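Local coordinates for protein HIRA (Homo sapiens, PDB 5YJE) that cooperates with ASF1A in replication-independent chromatin assembly as the subunit of the H3.3 histone chaperone complex whose trimerization the complex needs for activity, and acts as a transcriptional corepressor, at residues P265-V268 with Q269-T272; L297-Y300 with A301-L304. All coordinates share one frame; numbering follows the deposited sequence.

Overall arrangement
Both contacts are i to i+4 packings inside helices of the C-terminal part of HIRA, within the sequence family named TUP1-like enhancer of split. Interaction 1 forms the first turns of helix 266-286, and interaction 2 lies on helix 290-307, the next helix in the chain; their centres are about 16 Å apart. The two helices meet where the hydroxyl of Tyr303 packs on interaction 1, with Tyr303 OH 3.4 Å from Gln270 CA. A sulfate ion sits at the N-terminus of helix 266-286, bound by interaction 1. Interaction 1 is partly buried and also packs on a second HIRA subunit, whereas interaction 2 is largely enclosed by helices of its own chain.

Interaction 1 of 2, residues P265-V268 with Q269-T272; sequences PHVV and QQET. With SO4 (sulfate ion), chain E.
The side chain of Gln270 lies over one face of the imidazole of His266, which precedes it by one helical turn. Its CG stands 4.0 Å from the ring centroid, 22° off the normal, a CH-pi contact displaced toward the rim at NE2. The amide beyond continues the stack, its plane 24° from that of the ring. His266 directs its CG away from its own backbone N (chi1 -176°), which brings the ring alongside the next turn, where Gln270 can reach it. The same pair is joined along the backbone, Gln270 N donating to His266 O at 2.9 Å. The far end of Gln270 is held by Glu307 of helix 290-307, which accepts a hydrogen bond from NE2. Thr272 donates twice along the helix: its N to Val268 O, and its OG1 to Gln269 O at 3.0 Å. The buried amide of Gln269 ties the helix to nearby loops through the backbones of Cys225, Ala259 and Leu261, while Val268 packs on Val71 of the second subunit. At the helix start, His266 N donates to sulfate O2 at 2.6 Å, and the ion probably comes from the crystallisation liquor. An anion bound to a backbone N-H in the first turn is typical of a helix N-terminus.

Interaction 2 of 2, residues L297-Y300 with A301-L304; sequences LLVY and ARYL
Tyr300 and Leu304, one turn apart on helix 290-307, meet with the aromatic ring under the branched end of the leucine. Followed outward, Tyr300 begins with CB beside the following peptide, 3.1 Å from Ala301 N. CG is anti to the backbone N (chi1 175°), which carries the ring along the helix toward the next turn. There CD2 still borders Ala301 N, but further out leucine becomes the neighbour: Tyr300 CE2 lies 3.6 Å from Leu304 CD1, and Tyr300 CE1 is equally near Leu304 CD2. CZ touches both methyls, so the two branches straddle the outer half of the ring. Leu304 CG sits above the same face, 4.0 Å from the ring centroid and 15° off the normal, in a CH-pi contact. At the tip, Tyr300 OH passes 3.7 Å from Leu304 CD2 and is hydrogen-bonded to Glu278 of helix 266-286.

The backbone beneath is regular: Leu304 N donates to Tyr300 O at 2.9 Å, and the N atoms of Ala301, Arg302 and Tyr303 donate likewise to Leu297 O, Leu298 O and Val299 O. On another side of the helix, the arginine chain bends at chi3 (39°) and turns its guanidinium back over Leu298 O, which lies over one face of the group; Arg302 NH2 is 3.9 Å from Leu298 O.

Leu274 of helix 266-286 and Arg312 of helix 310-320 both pack against Tyr300 and Leu304, while Leu298 and Ala301 rest on Leu348 of helix 341-353. Tyr300 also touches Arg123 of the second subunit. The contact therefore combines dispersion across the ring face with a polar anchor at its rim: the bond to Glu278 satisfies the buried hydroxyl and ties the outer end of the ring to helix 266-286, while Leu304 packs against its face.

Interaction 1 of 2, residues P265-V268 with Q269-T272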
loop_
_atom_site.group_PDB
_atom_site.type_symbol
_atom_site.label_atom_id
_atom_site.label_comp_id
_atom_site.label_asym_id
_atom_site.label_seq_id
_atom_site.Cartn_x
_atom_site.Cartn_y
_atom_site.Cartn_z
ATOM N N PRO B 265 -20.424 -3.516 -42.256
ATOM C CA PRO B 265 -21.098 -2.216 -42.300
ATOM C C PRO B 265 -20.365 -1.164 -41.488
ATOM O O PRO B 265 -19.630 -1.454 -40.544
ATOM C CB PRO B 265 -22.496 -2.492 -41.716
ATOM C CG PRO B 265 -22.436 -3.872 -41.127
ATOM C CD PRO B 265 -21.318 -4.600 -41.808
ATOM N N HIS B 266 -20.603 0.089 -41.877
ATOM C CA HIS B 266 -19.887 1.227 -41.315
ATOM C C HIS B 266 -19.898 1.256 -39.788
ATOM O O HIS B 266 -18.918 1.706 -39.164
ATOM C CB HIS B 266 -20.491 2.510 -41.854
ATOM C CG HIS B 266 -19.777 3.740 -41.407
ATOM N ND1 HIS B 266 -18.411 3.881 -41.521
ATOM C CD2 HIS B 266 -20.237 4.901 -40.885
ATOM C CE1 HIS B 266 -18.057 5.070 -41.066
ATOM N NE2 HIS B 266 -19.147 5.711 -40.680
ATOM N N VAL B 267 -20.997 0.807 -39.170
ATOM C CA VAL B 267 -21.099 0.882 -37.719
ATOM C C VAL B 267 -19.987 0.065 -37.055
ATOM O O VAL B 267 -19.461 0.458 -36.012
ATOM C CB VAL B 267 -22.500 0.429 -37.252
ATOM C CG1 VAL B 267 -22.711 -1.046 -37.566
ATOM C CG2 VAL B 267 -22.696 0.740 -35.733
ATOM N N VAL B 268 -19.611 -1.069 -37.654
ATOM C CA VAL B 268 -18.566 -1.909 -37.098
ATOM C C VAL B 268 -17.227 -1.177 -37.132
ATOM O O VAL B 268 -16.431 -1.272 -36.191
ATOM C CB VAL B 268 -18.512 -3.248 -37.857
ATOM C CG1 VAL B 268 -17.417 -4.130 -37.327
ATOM C CG2 VAL B 268 -19.866 -3.977 -37.780
ATOM N N GLN B 269 -16.966 -0.416 -38.196
ATOM C CA GLN B 269 -15.719 0.339 -38.248
ATOM C C GLN B 269 -15.746 1.492 -37.259
ATOM O O GLN B 269 -14.707 1.844 -36.686
ATOM C CB GLN B 269 -15.435 0.849 -39.669
ATOM C CG GLN B 269 -14.049 1.502 -39.875
ATOM C CD GLN B 269 -13.577 1.469 -41.327
ATOM O OE1 GLN B 269 -14.379 1.433 -42.260
ATOM N NE2 GLN B 269 -12.272 1.494 -41.521
ATOM N N GLN B 270 -16.916 2.094 -37.037
ATOM C CA GLN B 270 -16.998 3.074 -35.961
ATOM C C GLN B 270 -16.710 2.435 -34.606
ATOM O O GLN B 270 -16.044 3.036 -33.760
ATOM C CB GLN B 270 -18.358 3.747 -35.936
ATOM C CG GLN B 270 -18.649 4.638 -37.147
ATOM C CD GLN B 270 -20.038 5.249 -37.035
ATOM O OE1 GLN B 270 -21.022 4.527 -36.898
ATOM N NE2 GLN B 270 -20.117 6.575 -37.047
ATOM N N GLU B 271 -17.214 1.228 -34.368
ATOM C CA GLU B 271 -17.045 0.661 -33.037
ATOM C C GLU B 271 -15.601 0.233 -32.828
ATOM O O GLU B 271 -15.052 0.404 -31.735
ATOM C CB GLU B 271 -18.026 -0.495 -32.808
ATOM C CG GLU B 271 -19.497 -0.039 -32.912
ATOM C CD GLU B 271 -20.479 -0.793 -32.012
ATOM O OE1 GLU B 271 -20.131 -1.838 -31.402
ATOM O OE2 GLU B 271 -21.630 -0.317 -31.914
ATOM N N THR B 272 -14.953 -0.277 -33.878
ATOM C CA THR B 272 -13.534 -0.583 -33.758
ATOM C C THR B 272 -12.717 0.686 -33.587
ATOM O O THR B 272 -11.772 0.710 -32.794
ATOM C CB THR B 272 -13.038 -1.389 -34.952
ATOM O OG1 THR B 272 -13.144 -0.596 -36.132
ATOM C CG2 THR B 272 -13.834 -2.671 -35.114
HETATM S S SO4 E . -23.343 1.034 -44.176
HETATM O O1 SO4 E . -23.877 0.593 -45.465
HETATM O O2 SO4 E . -21.963 0.555 -44.098
HETATM O O3 SO4 E . -24.120 0.442 -43.124
HETATM O O4 SO4 E . -23.328 2.486 -44.063
#

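Interaction 2 of 2, residues L297-Y300 with A301-L304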
loop_
_atom_site.group_PDB
_atom_site.type_symbol
_atom_site.label_atom_id
_atom_site.label_comp_id
_atom_site.label_asym_id
_atom_site.label_seq_id
_atom_site.Cartn_x
_atom_site.Cartn_y
_atom_site.Cartn_z
ATOM N N LEU B 297 -6.437 11.924 -25.956
ATOM C CA LEU B 297 -7.724 12.426 -25.502
ATOM C C LEU B 297 -8.283 13.425 -26.497
ATOM O O LEU B 297 -9.494 13.450 -26.748
ATOM C CB LEU B 297 -7.601 13.069 -24.123
ATOM C CG LEU B 297 -8.888 13.702 -23.576
ATOM C CD1 LEU B 297 -9.925 12.624 -23.222
ATOM C CD2 LEU B 297 -8.620 14.628 -22.372
ATOM N N LEU B 298 -7.413 14.240 -27.099
ATOM C CA LEU B 298 -7.907 15.256 -28.019
ATOM C C LEU B 298 -8.342 14.655 -29.357
ATOM O O LEU B 298 -9.363 15.066 -29.930
ATOM C CB LEU B 298 -6.845 16.322 -28.252
ATOM C CG LEU B 298 -6.682 17.086 -26.914
ATOM C CD1 LEU B 298 -5.650 18.239 -26.941
ATOM C CD2 LEU B 298 -8.055 17.503 -26.318
ATOM N N VAL B 299 -7.610 13.657 -29.862
ATOM C CA VAL B 299 -8.079 12.917 -31.033
ATOM C C VAL B 299 -9.417 12.246 -30.728
ATOM O O VAL B 299 -10.357 12.295 -31.528
ATOM C CB VAL B 299 -7.013 11.897 -31.461
ATOM C CG1 VAL B 299 -7.564 10.998 -32.541
ATOM C CG2 VAL B 299 -5.729 12.604 -31.896
ATOM N N TYR B 300 -9.518 11.611 -29.560
ATOM C CA TYR B 300 -10.723 10.875 -29.205
ATOM C C TYR B 300 -11.929 11.796 -29.119
ATOM O O TYR B 300 -13.027 11.446 -29.574
ATOM C CB TYR B 300 -10.497 10.151 -27.880
ATOM C CG TYR B 300 -11.707 9.439 -27.330
ATOM C CD1 TYR B 300 -12.314 8.401 -28.032
ATOM C CD2 TYR B 300 -12.229 9.784 -26.093
ATOM C CE1 TYR B 300 -13.422 7.743 -27.521
ATOM C CE2 TYR B 300 -13.335 9.134 -25.580
ATOM C CZ TYR B 300 -13.928 8.128 -26.290
ATOM O OH TYR B 300 -15.022 7.497 -25.745
ATOM N N ALA B 301 -11.749 12.968 -28.518
ATOM C CA ALA B 301 -12.849 13.914 -28.421
ATOM C C ALA B 301 -13.252 14.416 -29.798
ATOM O O ALA B 301 -14.448 14.533 -30.096
ATOM C CB ALA B 301 -12.458 15.076 -27.517
ATOM N N ARG B 302 -12.266 14.717 -30.654
ATOM C CA ARG B 302 -12.580 15.101 -32.025
ATOM C C ARG B 302 -13.419 14.028 -32.713
ATOM O O ARG B 302 -14.387 14.339 -33.409
ATOM C CB ARG B 302 -11.285 15.371 -32.800
ATOM C CG ARG B 302 -11.466 15.678 -34.289
ATOM C CD ARG B 302 -10.359 16.586 -34.834
ATOM N NE ARG B 302 -9.037 16.276 -34.279
ATOM C CZ ARG B 302 -8.442 16.965 -33.299
ATOM N NH1 ARG B 302 -9.048 18.019 -32.756
ATOM N NH2 ARG B 302 -7.241 16.603 -32.859
ATOM N N TYR B 303 -13.076 12.756 -32.503
ATOM C CA TYR B 303 -13.846 11.677 -33.100
ATOM C C TYR B 303 -15.266 11.647 -32.562
ATOM O O TYR B 303 -16.222 11.541 -33.333
ATOM C CB TYR B 303 -13.172 10.331 -32.862
ATOM C CG TYR B 303 -13.820 9.229 -33.660
ATOM C CD1 TYR B 303 -13.658 9.170 -35.041
ATOM C CD2 TYR B 303 -14.600 8.250 -33.046
ATOM C CE1 TYR B 303 -14.239 8.164 -35.784
ATOM C CE2 TYR B 303 -15.198 7.233 -33.794
ATOM C CZ TYR B 303 -15.012 7.202 -35.158
ATOM O OH TYR B 303 -15.577 6.206 -35.917
ATOM N N LEU B 304 -15.419 11.696 -31.232
ATOM C CA LEU B 304 -16.754 11.689 -30.640
ATOM C C LEU B 304 -17.610 12.810 -31.209
ATOM O O LEU B 304 -18.810 12.625 -31.444
ATOM C CB LEU B 304 -16.680 11.819 -29.117
ATOM C CG LEU B 304 -15.935 10.795 -28.255
ATOM C CD1 LEU B 304 -16.019 11.184 -26.790
ATOM C CD2 LEU B 304 -16.504 9.414 -28.477
#